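Local coordinates for MAU2 chromatid cohesion factor homolog (Saccharomyces cerevisiae, PDB 4XDN), which forms a complex with SCC2 that is required for cohesin to associate with chromosomes, and so takes part in sister chromatid cohesion, at residues Q168-Q173 against K300-I305; V178-G183 against H201-Q206. All coordinates share one frame; numbering follows the deposited sequence.

Interaction 1: residues Q168-Q173 against K300-I305; sequences QDELYQ and KIMPRI
The tip of a beta hairpin meets the first turn of a helix through a methionine thioether: Met302 brings SD to 3.5 Å from the carbonyl O of Glu170 and lays it against the backbone of Leu171. The methionine leaves CB with chi1 at -113°, away from any staggered position, runs extended at chi2 and turns at chi3 (83°), which sets CE beside Leu171 CD1 at 3.7 Å. That same leucine methyl serves a second partner, Ile305 CD1, at 3.6 Å, so the CD1 branch of Leu171 touches both hairpin side chains. Of the Glu170 side chain, CG comes nearest, 4.1 Å from Met302 SD. The hairpin reverses in a type II turn from Met302 to Ile305, with Ile301 and Met302 both facing Ile305 in a classic beta bulge. On the other side the helix is started by Asp169, the N-cap, whose OD2 accepts from Leu171 N at 3.0 Å, from above the carboxylate plane. The contact is apolar packing of a hairpin on a helix start, near the surface. Helix 126-144 borders it, Val126 touching Leu171 and Glu127 making a salt bridge to Arg304, while Asn174 and Trp175 continue the hairpin's seat along helix 170-189.

Interaction 2: residues V178-G183 against H201-Q206; sequences VFQYVG and HGLLSQ
Leu203 presses its two methyls on consecutive residues of the facing helix: CD1 lies 3.7 Å from Gln180 CB, and CD2 lies 3.7 Å from Tyr181 CA. With CG anti to the backbone N, the leucine sends its fork straight at the opposing backbone, and CD2 also touches Tyr181 CB at 3.9 Å. The tyrosine takes part through this root alone, for its ring swings away from helix 201-206 and has Val178 O in plane at its edge. Gln180 holds CG anti to its own carbonyl carbon (chi1 -84°) and then runs extended, which carries its amide past Leu203 to that of Gln206. The two glutamine chains meet at about a right angle, their amide planes 35° apart. Gln180 OE1 stands 3.4 Å from Gln206 NE2. Gln180 NE2 stands 3.5 Å from Gln206 OE1. Because Gln206 OE1 lies 2.9 Å from another acceptor, Gly202 O, the modelled amide orientation is doubtful. Replacing Gln180 with an alanine would probably keep the CB contact to Leu203 but deprive the Gln206 amide of its neighbouring amide, leaving that side chain with more freedom to turn. Ser205 OG donates to Gly202 O at 2.9 Å, within its own helix. Helices 170-189 and 193-206, joined by a short connection, form an antiparallel helical hairpin whose segments here run at 160°, axes 10.0 Å apart. Leu217 of helix 212-228 touches both Leu203 and Tyr181, while helices 126-144 and 147-165 pack on the other flank of helix 170-189 through Phe179 and Val182.

Helix 170-189 is the common element: its first turn receives the hairpin in interaction 1, and its middle pairs with helix 193-206 in interaction 2. The two centres are about 14 Å apart, and the contacts join directly where Ile301 CD1 packs on Val178 CG2 at 3.5 Å, with Ile305 CG2 a looser neighbour of the same methyl. Val178, turned away from helix 201-206, therefore links the hairpin to the helical pair. Along the chain, interaction 2 is a local helix-to-helix contact nested in the long, mostly helical loop that interaction 1 closes. Beyond this pairing, Tyr181 packs on an apolar side chain of another protein's chain.

Interaction 1: residues Q168-Q173 against K300-I305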
loop_
_atom_site.group_PDB
_atom_site.type_symbol
_atom_site.label_atom_id
_atom_site.label_comp_id
_atom_site.label_asym_id
_atom_site.label_seq_id
_atom_site.Cartn_x
_atom_site.Cartn_y
_atom_site.Cartn_z
ATOM N N GLN A 168 35.355 9.659 -14.666
ATOM C CA GLN A 168 35.958 9.503 -13.346
ATOM C C GLN A 168 35.585 10.648 -12.406
ATOM O O GLN A 168 35.903 10.610 -11.217
ATOM C CB GLN A 168 37.484 9.401 -13.460
ATOM C CG GLN A 168 38.209 10.724 -13.706
ATOM C CD GLN A 168 39.718 10.586 -13.579
ATOM O OE1 GLN A 168 40.340 9.767 -14.256
ATOM N NE2 GLN A 168 40.309 11.383 -12.696
ATOM N N ASP A 169 34.912 11.663 -12.938
ATOM C CA ASP A 169 34.592 12.852 -12.158
ATOM C C ASP A 169 33.492 12.582 -11.138
ATOM O O ASP A 169 32.472 11.967 -11.448
ATOM C CB ASP A 169 34.176 13.998 -13.076
ATOM C CG ASP A 169 34.070 15.316 -12.341
ATOM O OD1 ASP A 169 35.101 16.011 -12.217
ATOM O OD2 ASP A 169 32.961 15.652 -11.877
ATOM N N GLU A 170 33.712 13.069 -9.921
ATOM C CA GLU A 170 32.829 12.800 -8.794
ATOM C C GLU A 170 31.411 13.314 -9.025
ATOM O O GLU A 170 30.444 12.718 -8.556
ATOM C CB GLU A 170 33.411 13.427 -7.529
ATOM C CG GLU A 170 32.737 12.993 -6.246
ATOM C CD GLU A 170 33.563 13.341 -5.025
ATOM O OE1 GLU A 170 34.231 14.397 -5.042
ATOM O OE2 GLU A 170 33.559 12.553 -4.055
ATOM N N LEU A 171 31.293 14.421 -9.750
ATOM C CA LEU A 171 29.988 14.994 -10.049
ATOM C C LEU A 171 29.154 14.028 -10.888
ATOM O O LEU A 171 28.001 13.748 -10.564
ATOM C CB LEU A 171 30.142 16.328 -10.781
ATOM C CG LEU A 171 28.864 17.149 -10.971
ATOM C CD1 LEU A 171 28.328 17.638 -9.634
ATOM C CD2 LEU A 171 29.121 18.320 -11.907
ATOM N N TYR A 172 29.753 13.519 -11.959
ATOM C CA TYR A 172 29.067 12.605 -12.866
ATOM C C TYR A 172 28.814 11.246 -12.224
ATOM O O TYR A 172 27.855 10.557 -12.576
ATOM C CB TYR A 172 29.875 12.432 -14.154
ATOM C CG TYR A 172 29.698 13.573 -15.128
ATOM C CD1 TYR A 172 28.597 13.622 -15.972
ATOM C CD2 TYR A 172 30.624 14.604 -15.201
ATOM C CE1 TYR A 172 28.424 14.663 -16.861
ATOM C CE2 TYR A 172 30.458 15.649 -16.091
ATOM C CZ TYR A 172 29.355 15.672 -16.918
ATOM O OH TYR A 172 29.177 16.705 -17.807
ATOM N N GLN A 173 29.680 10.864 -11.288
ATOM C CA GLN A 173 29.510 9.620 -10.545
ATOM C C GLN A 173 28.272 9.689 -9.659
ATOM O O GLN A 173 27.493 8.738 -9.591
ATOM C CB GLN A 173 30.748 9.327 -9.698
ATOM C CG GLN A 173 31.956 8.871 -10.503
ATOM C CD GLN A 173 31.754 7.506 -11.137
ATOM O OE1 GLN A 173 31.075 6.642 -10.580
ATOM N NE2 GLN A 173 32.341 7.308 -12.313
ATOM N N LYS A 300 20.926 16.595 0.056
ATOM C CA LYS A 300 22.085 17.165 -0.617
ATOM C C LYS A 300 23.116 16.074 -0.893
ATOM O O LYS A 300 24.015 15.828 -0.089
ATOM C CB LYS A 300 22.692 18.290 0.224
ATOM C CG LYS A 300 21.731 19.445 0.461
ATOM C CD LYS A 300 22.306 20.495 1.402
ATOM C CE LYS A 300 21.271 21.564 1.726
ATOM N NZ LYS A 300 21.820 22.645 2.595
ATOM N N ILE A 301 22.961 15.414 -2.036
ATOM C CA ILE A 301 23.875 14.358 -2.460
ATOM C C ILE A 301 25.276 14.922 -2.654
ATOM O O ILE A 301 26.262 14.361 -2.173
ATOM C CB ILE A 301 23.388 13.698 -3.769
ATOM C CG1 ILE A 301 22.100 12.913 -3.509
ATOM C CG2 ILE A 301 24.457 12.776 -4.355
ATOM C CD1 ILE A 301 21.402 12.425 -4.765
ATOM N N MET A 302 25.347 16.038 -3.366
ATOM C CA MET A 302 26.605 16.722 -3.620
ATOM C C MET A 302 26.346 18.214 -3.668
ATOM O O MET A 302 25.197 18.639 -3.792
ATOM C CB MET A 302 27.225 16.261 -4.940
ATOM C CG MET A 302 28.512 15.483 -4.797
ATOM S SD MET A 302 29.346 15.270 -6.382
ATOM C CE MET A 302 30.220 16.826 -6.522
ATOM N N PRO A 303 27.411 19.019 -3.558
ATOM C CA PRO A 303 27.251 20.424 -3.928
ATOM C C PRO A 303 26.743 20.523 -5.363
ATOM O O PRO A 303 27.375 19.987 -6.275
ATOM C CB PRO A 303 28.664 20.992 -3.780
ATOM C CG PRO A 303 29.314 20.111 -2.768
ATOM C CD PRO A 303 28.743 18.741 -2.995
ATOM N N ARG A 304 25.597 21.174 -5.535
ATOM C CA ARG A 304 24.929 21.313 -6.829
ATOM C C ARG A 304 24.293 20.001 -7.282
ATOM O O ARG A 304 24.064 19.794 -8.473
ATOM C CB ARG A 304 25.894 21.822 -7.907
ATOM C CG ARG A 304 26.835 22.951 -7.473
ATOM C CD ARG A 304 26.169 23.978 -6.558
ATOM N NE ARG A 304 24.806 24.315 -6.962
ATOM C CZ ARG A 304 24.483 25.269 -7.832
ATOM N NH1 ARG A 304 25.423 26.001 -8.416
ATOM N NH2 ARG A 304 23.206 25.486 -8.118
ATOM N N ILE A 305 24.010 19.122 -6.325
ATOM C CA ILE A 305 23.145 17.970 -6.561
ATOM C C ILE A 305 22.248 17.773 -5.345
ATOM O O ILE A 305 22.619 17.088 -4.391
ATOM C CB ILE A 305 23.939 16.677 -6.835
ATOM C CG1 ILE A 305 24.880 16.880 -8.027
ATOM C CG2 ILE A 305 22.975 15.512 -7.094
ATOM C CD1 ILE A 305 25.635 15.637 -8.451
#

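Interaction 2: residues V178-G183 against H201-Q206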
loop_
_atom_site.group_PDB
_atom_site.type_symbol
_atom_site.label_atom_id
_atom_site.label_comp_id
_atom_site.label_asym_id
_atom_site.label_seq_id
_atom_site.Cartn_x
_atom_site.Cartn_y
_atom_site.Cartn_z
ATOM N N VAL A 178 21.969 8.999 -9.143
ATOM C CA VAL A 178 20.613 9.527 -9.206
ATOM C C VAL A 178 19.833 8.852 -10.330
ATOM O O VAL A 178 18.674 8.487 -10.155
ATOM C CB VAL A 178 20.618 11.064 -9.412
ATOM C CG1 VAL A 178 19.218 11.609 -9.711
ATOM C CG2 VAL A 178 21.195 11.757 -8.187
ATOM N N PHE A 179 20.470 8.671 -11.480
ATOM C CA PHE A 179 19.769 8.116 -12.630
ATOM C C PHE A 179 19.691 6.594 -12.580
ATOM O O PHE A 179 18.837 5.993 -13.232
ATOM C CB PHE A 179 20.429 8.592 -13.922
ATOM C CG PHE A 179 20.074 10.006 -14.271
ATOM C CD1 PHE A 179 18.845 10.300 -14.837
ATOM C CD2 PHE A 179 20.947 11.045 -14.001
ATOM C CE1 PHE A 179 18.500 11.600 -15.146
ATOM C CE2 PHE A 179 20.607 12.348 -14.310
ATOM C CZ PHE A 179 19.381 12.625 -14.881
ATOM N N GLN A 180 20.561 5.969 -11.794
ATOM C CA GLN A 180 20.390 4.559 -11.482
ATOM C C GLN A 180 19.087 4.398 -10.710
ATOM O O GLN A 180 18.317 3.474 -10.959
ATOM C CB GLN A 180 21.567 4.021 -10.671
ATOM C CG GLN A 180 22.763 3.605 -11.510
ATOM C CD GLN A 180 23.858 2.964 -10.680
ATOM O OE1 GLN A 180 24.725 3.650 -10.138
ATOM N NE2 GLN A 180 23.820 1.640 -10.572
ATOM N N TYR A 181 18.847 5.321 -9.785
ATOM C CA TYR A 181 17.627 5.328 -8.989
ATOM C C TYR A 181 16.402 5.592 -9.859
ATOM O O TYR A 181 15.339 5.019 -9.627
ATOM C CB TYR A 181 17.731 6.374 -7.876
ATOM C CG TYR A 181 16.402 6.884 -7.374
ATOM C CD1 TYR A 181 15.664 6.161 -6.447
ATOM C CD2 TYR A 181 15.891 8.097 -7.816
ATOM C CE1 TYR A 181 14.450 6.627 -5.982
ATOM C CE2 TYR A 181 14.682 8.571 -7.360
ATOM C CZ TYR A 181 13.963 7.832 -6.442
ATOM O OH TYR A 181 12.756 8.308 -5.983
ATOM N N VAL A 182 16.551 6.458 -10.857
ATOM C CA VAL A 182 15.476 6.713 -11.809
ATOM C C VAL A 182 15.151 5.430 -12.560
ATOM O O VAL A 182 13.985 5.085 -12.737
ATOM C CB VAL A 182 15.849 7.827 -12.812
ATOM C CG1 VAL A 182 14.830 7.912 -13.954
ATOM C CG2 VAL A 182 15.957 9.164 -12.100
ATOM N N GLY A 183 16.191 4.727 -12.991
ATOM C CA GLY A 183 16.028 3.459 -13.681
ATOM C C GLY A 183 15.247 2.453 -12.855
ATOM O O GLY A 183 14.346 1.790 -13.367
ATOM N N HIS A 201 20.037 -3.516 -5.521
ATOM C CA HIS A 201 21.257 -4.058 -4.933
ATOM C C HIS A 201 22.500 -3.417 -5.548
ATOM O O HIS A 201 23.402 -2.982 -4.833
ATOM C CB HIS A 201 21.307 -5.576 -5.114
ATOM C CG HIS A 201 22.452 -6.230 -4.405
ATOM N ND1 HIS A 201 23.716 -6.310 -4.946
ATOM C CD2 HIS A 201 22.521 -6.833 -3.194
ATOM C CE1 HIS A 201 24.516 -6.936 -4.100
ATOM N NE2 HIS A 201 23.815 -7.263 -3.030
ATOM N N GLY A 202 22.540 -3.363 -6.875
ATOM C CA GLY A 202 23.660 -2.758 -7.574
ATOM C C GLY A 202 23.771 -1.283 -7.248
ATOM O O GLY A 202 24.868 -0.745 -7.096
ATOM N N LEU A 203 22.621 -0.628 -7.142
ATOM C CA LEU A 203 22.571 0.782 -6.788
ATOM C C LEU A 203 23.097 1.005 -5.373
ATOM O O LEU A 203 24.004 1.806 -5.161
ATOM C CB LEU A 203 21.141 1.307 -6.917
ATOM C CG LEU A 203 20.858 2.716 -6.395
ATOM C CD1 LEU A 203 21.789 3.740 -7.025
ATOM C CD2 LEU A 203 19.407 3.075 -6.662
ATOM N N LEU A 204 22.529 0.280 -4.414
ATOM C CA LEU A 204 22.886 0.442 -3.007
ATOM C C LEU A 204 24.359 0.137 -2.741
ATOM O O LEU A 204 25.005 0.816 -1.944
ATOM C CB LEU A 204 22.009 -0.462 -2.133
ATOM C CG LEU A 204 20.535 -0.058 -2.008
ATOM C CD1 LEU A 204 19.706 -1.198 -1.436
ATOM C CD2 LEU A 204 20.395 1.186 -1.144
ATOM N N SER A 205 24.884 -0.880 -3.416
ATOM C CA SER A 205 26.250 -1.333 -3.173
ATOM C C SER A 205 27.283 -0.261 -3.512
ATOM O O SER A 205 28.397 -0.278 -2.986
ATOM C CB SER A 205 26.538 -2.600 -3.980
ATOM O OG SER A 205 26.546 -2.330 -5.373
ATOM N N GLN A 206 26.912 0.670 -4.387
ATOM C CA GLN A 206 27.833 1.704 -4.849
ATOM C C GLN A 206 27.726 2.989 -4.033
ATOM O O GLN A 206 28.566 3.877 -4.159
ATOM C CB GLN A 206 27.582 2.006 -6.326
ATOM C CG GLN A 206 27.918 0.847 -7.251
ATOM C CD GLN A 206 27.357 1.031 -8.648
ATOM O OE1 GLN A 206 26.683 0.148 -9.179
ATOM N NE2 GLN A 206 27.638 2.180 -9.254
#